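Local coordinates for acyl-[acyl-carrier-protein]--UDP-N-acetylglucosamine O-acyltransferase (Acinetobacter baumannii, PDB 4E6U) that catalyses the transfer of an acyl group from acyl carrier protein to UDP-N-acetylglucosamine, the first step of lipid A synthesis, at the interface of chains A and B. Numbering follows the deposited sequence. Chains: chain A/B, Acyl-[acyl-carrier-protein]--UDP-N-acetylglucosamine O-acyltransferase.

Contact 1 and contact 2 lie along one subunit interface of the LpxA trimer, with the centres of their C-alpha atoms about 14 Å apart. They share no residue. Chain A gives residues of strands 69-70, 72 and 99-101 to contact 1, and of strands 15-16 and 33-34, plus loop residue A:Tyr31, to contact 2, while every chain B residue lies in a loop. Contact 2 is mainly apolar and lies nearer the N-termini; contact 1 is a network of polar and charged groups. The residue sets of the two sides differ apart from Tyr31, which meets its own copy unequally, as fits three-fold rather than two-fold packing.

Contact 1: the interface of chains A and B. Residues chain A 69, 72, 99, 101; chain B 66, 95-96.
A:Ser69 turns its hydroxyl away from its own backbone N (chi1 177°), and B:Glu96, with CG opposite its carbonyl carbon and a bend at chi2 (96°), brings its carboxylate across the interface to meet it. The A-side residues belong to strands of the left-handed parallel beta-helix built from hexapeptide repeats, and the B-side residues to loops of the neighbouring copy. A:Ser69 OG lies 2.7 Å from B:Glu96 OE2 and bonds it on the anti side of the carboxylate. The syn side of the same oxygen takes A:His101 NE2 at 2.9 Å; the bond is fairly straight (161° at H), and the oxygen sits at the imidazole edge, close to the ring plane. Two chain A donors thus grip one carboxylate oxygen from its two sides. The other oxygen, B:Glu96 OE1, is held within chain B by the neighbouring B:Arg95: the NE/NH2 edge of the guanidinium gives both bonds to this one atom, NE nearly along the C-O axis and NH2 on the syn side, both from the same face of the carboxylate, with the salt bridge from NH2 measuring 2.9 Å. Held at both oxygens, the carboxylate is likely limited in its rotation. B:Arg95 NH2 also comes within 3.3 Å of A:His101 CE1. The modelled A:Ser69 OG to B:Gln66 OE1 bond, 2.9 Å, uses a lone pair in the carbonyl plane, but the amide orientation is doubtful: B:Gln66 OE1 is also 2.8 Å from A:Glu72 OE1, a pair of acceptors. A flipped amide would place a nitrogen between the A:Ser69 hydroxyl and the A:Glu72 carboxylate, and would spare the hydroxyl from donating twice.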
# COMPACT_ATOMS: atom_id res chain seq x y z
N SER A 69 -10.00 -10.44 1.84
CA SER A 69 -9.84 -11.71 1.15
C SER A 69 -9.15 -12.66 2.11
O SER A 69 -7.96 -12.51 2.41
CB SER A 69 -9.00 -11.50 -0.11
OG SER A 69 -8.76 -12.73 -0.76
N GLU A 72 -7.43 -17.27 0.82
CA GLU A 72 -7.31 -17.45 -0.61
C GLU A 72 -6.01 -18.19 -0.91
O GLU A 72 -5.09 -18.18 -0.08
CB GLU A 72 -7.35 -16.07 -1.30
CG GLU A 72 -7.44 -16.13 -2.84
CD GLU A 72 -8.54 -17.08 -3.31
OE1 GLU A 72 -9.71 -16.65 -3.36
OE2 GLU A 72 -8.27 -18.28 -3.60
N SER A 99 -5.55 -9.24 3.07
CA SER A 99 -5.46 -10.47 2.29
C SER A 99 -4.65 -11.47 3.10
O SER A 99 -3.53 -11.16 3.53
CB SER A 99 -4.87 -10.24 0.89
OG SER A 99 -3.66 -9.51 0.97
N HIS A 101 -3.45 -15.46 3.04
CA HIS A 101 -3.33 -16.56 2.10
C HIS A 101 -2.98 -17.89 2.75
O HIS A 101 -2.31 -17.91 3.77
CB HIS A 101 -2.33 -16.23 1.00
CG HIS A 101 -2.83 -15.18 0.07
ND1 HIS A 101 -2.02 -14.56 -0.85
CD2 HIS A 101 -4.06 -14.62 -0.06
CE1 HIS A 101 -2.73 -13.68 -1.53
NE2 HIS A 101 -3.98 -13.70 -1.08
N GLN B 66 -10.87 -11.65 -6.56
CA GLN B 66 -11.83 -10.75 -5.97
C GLN B 66 -11.25 -9.39 -5.63
O GLN B 66 -10.08 -9.26 -5.17
CB GLN B 66 -12.42 -11.38 -4.69
CG GLN B 66 -11.40 -11.90 -3.66
CD GLN B 66 -10.96 -13.34 -3.85
OE1 GLN B 66 -10.27 -13.91 -2.97
NE2 GLN B 66 -11.33 -13.94 -4.93
N ARG B 95 -4.14 -10.50 -8.93
CA ARG B 95 -4.57 -10.84 -7.59
C ARG B 95 -5.51 -9.80 -6.97
O ARG B 95 -5.85 -8.76 -7.57
CB ARG B 95 -3.34 -11.07 -6.72
CG ARG B 95 -2.48 -12.28 -7.19
CD ARG B 95 -3.32 -13.58 -7.31
NE ARG B 95 -3.97 -13.85 -6.03
CZ ARG B 95 -3.76 -14.90 -5.25
NH1 ARG B 95 -2.96 -15.90 -5.63
NH2 ARG B 95 -4.39 -14.97 -4.08
N GLU B 96 -5.95 -10.10 -5.76
CA GLU B 96 -6.92 -9.23 -5.08
C GLU B 96 -6.48 -7.79 -5.02
O GLU B 96 -5.29 -7.50 -4.84
CB GLU B 96 -7.18 -9.71 -3.65
CG GLU B 96 -7.63 -11.19 -3.54
CD GLU B 96 -6.47 -12.11 -3.23
OE1 GLU B 96 -5.59 -12.30 -4.11
OE2 GLU B 96 -6.43 -12.64 -2.11

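Contact 2: the interface of chains A and B. Residues chain A 15, 31, 33; chain B 11, 30-31, 48-49.
Turns of the left-handed beta-helix near its N-terminal end meet here, and A:Tyr31 and B:Tyr31, the same residue in two copies, touch each other. Their side-chain torsions match (chi1 -50° in both), yet their roles differ: A:Tyr31 presents its ring edge, and B:Tyr31 receives it on a face. The ring planes stand 70° apart, and A:Tyr31 CD2 lies 3.4 Å from B:Tyr31 CE2, towards the rim of the receiving ring. This unequal pairing is evidence against a local two-fold.

Beside the rings, A:Ile15 and A:Ile33 push their CD1 methyls towards chain B. The A:Ile15 methyl reaches B:His11 CE1 at 3.6 Å and also packs on B:Pro30 CB, at 3.7 Å. B:Pro30 in turn covers a face of the B:His11 imidazole within its own chain, with CG over the ring centre, so the proline and the imidazole, packed on each other, both meet the A:Ile15 methyl. A:Ile33 CD1 rests on the same proline, 3.9 Å from CB, whereas its CG1 lies at the edge of B:His49, 3.7 Å from CE1.

The polar component is small. B:Ser48 OG and B:His49 ND1 share a hydrogen bond of 2.8 Å, donor undecided, which would steady the imidazole. At the opposite ring nitrogen, B:His49 NE2 lies 2.9 Å from the backbone carbonyl A:Tyr31 O, in a weak, strongly bent bond (120° at H) with the oxygen in the ring plane.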
# COMPACT_ATOMS: atom_id res chain seq x y z
N ILE A 15 -23.33 -16.34 0.05
CA ILE A 15 -23.31 -17.63 -0.64
C ILE A 15 -22.37 -18.52 0.14
O ILE A 15 -21.18 -18.22 0.26
CB ILE A 15 -22.87 -17.49 -2.10
CG1 ILE A 15 -23.82 -16.56 -2.84
CG2 ILE A 15 -22.86 -18.88 -2.78
CD1 ILE A 15 -23.39 -16.21 -4.27
N TYR A 31 -23.61 -10.25 0.51
CA TYR A 31 -22.67 -10.43 -0.59
C TYR A 31 -21.35 -11.04 -0.16
O TYR A 31 -20.35 -10.84 -0.82
CB TYR A 31 -22.49 -9.11 -1.39
CG TYR A 31 -23.81 -8.49 -1.79
CD1 TYR A 31 -24.16 -7.18 -1.44
CD2 TYR A 31 -24.74 -9.24 -2.50
CE1 TYR A 31 -25.40 -6.64 -1.84
CE2 TYR A 31 -25.97 -8.73 -2.87
CZ TYR A 31 -26.30 -7.44 -2.52
OH TYR A 31 -27.54 -6.99 -2.93
N ILE A 33 -18.95 -14.39 0.43
CA ILE A 33 -18.75 -15.69 -0.16
C ILE A 33 -18.00 -16.54 0.83
O ILE A 33 -16.91 -16.15 1.29
CB ILE A 33 -17.91 -15.59 -1.47
CG1 ILE A 33 -18.53 -14.61 -2.48
CG2 ILE A 33 -17.61 -16.98 -2.05
CD1 ILE A 33 -19.96 -14.96 -2.88
N HIS B 11 -21.85 -17.12 -12.80
CA HIS B 11 -22.82 -17.05 -11.72
C HIS B 11 -23.98 -16.12 -12.08
O HIS B 11 -23.78 -15.08 -12.74
CB HIS B 11 -22.15 -16.59 -10.43
CG HIS B 11 -22.98 -16.91 -9.23
ND1 HIS B 11 -23.88 -16.02 -8.70
CD2 HIS B 11 -23.07 -18.05 -8.50
CE1 HIS B 11 -24.50 -16.60 -7.67
NE2 HIS B 11 -24.01 -17.82 -7.53
N PRO B 30 -19.66 -14.94 -8.51
CA PRO B 30 -20.74 -14.12 -8.02
C PRO B 30 -20.39 -12.64 -7.89
O PRO B 30 -19.26 -12.28 -7.55
CB PRO B 30 -21.02 -14.69 -6.62
CG PRO B 30 -20.46 -16.06 -6.61
CD PRO B 30 -19.35 -16.08 -7.62
N TYR B 31 -21.37 -11.79 -8.19
CA TYR B 31 -21.29 -10.36 -7.90
C TYR B 31 -20.22 -9.65 -8.70
O TYR B 31 -19.74 -8.61 -8.27
CB TYR B 31 -21.17 -10.12 -6.37
CG TYR B 31 -22.21 -10.86 -5.57
CD1 TYR B 31 -21.88 -11.75 -4.54
CD2 TYR B 31 -23.56 -10.69 -5.87
CE1 TYR B 31 -22.89 -12.43 -3.82
CE2 TYR B 31 -24.55 -11.37 -5.19
CZ TYR B 31 -24.21 -12.24 -4.18
OH TYR B 31 -25.26 -12.88 -3.53
N SER B 48 -15.21 -14.18 -7.59
CA SER B 48 -16.31 -13.28 -7.21
C SER B 48 -15.81 -11.83 -7.14
O SER B 48 -14.60 -11.58 -7.05
CB SER B 48 -16.87 -13.68 -5.84
OG SER B 48 -16.01 -13.33 -4.77
N HIS B 49 -16.73 -10.88 -7.19
CA HIS B 49 -16.43 -9.50 -6.83
C HIS B 49 -15.34 -8.84 -7.69
O HIS B 49 -14.55 -8.02 -7.20
CB HIS B 49 -16.02 -9.36 -5.34
CG HIS B 49 -17.11 -9.70 -4.37
ND1 HIS B 49 -17.25 -10.96 -3.83
CD2 HIS B 49 -18.08 -8.95 -3.82
CE1 HIS B 49 -18.27 -10.97 -3.00
NE2 HIS B 49 -18.79 -9.77 -2.97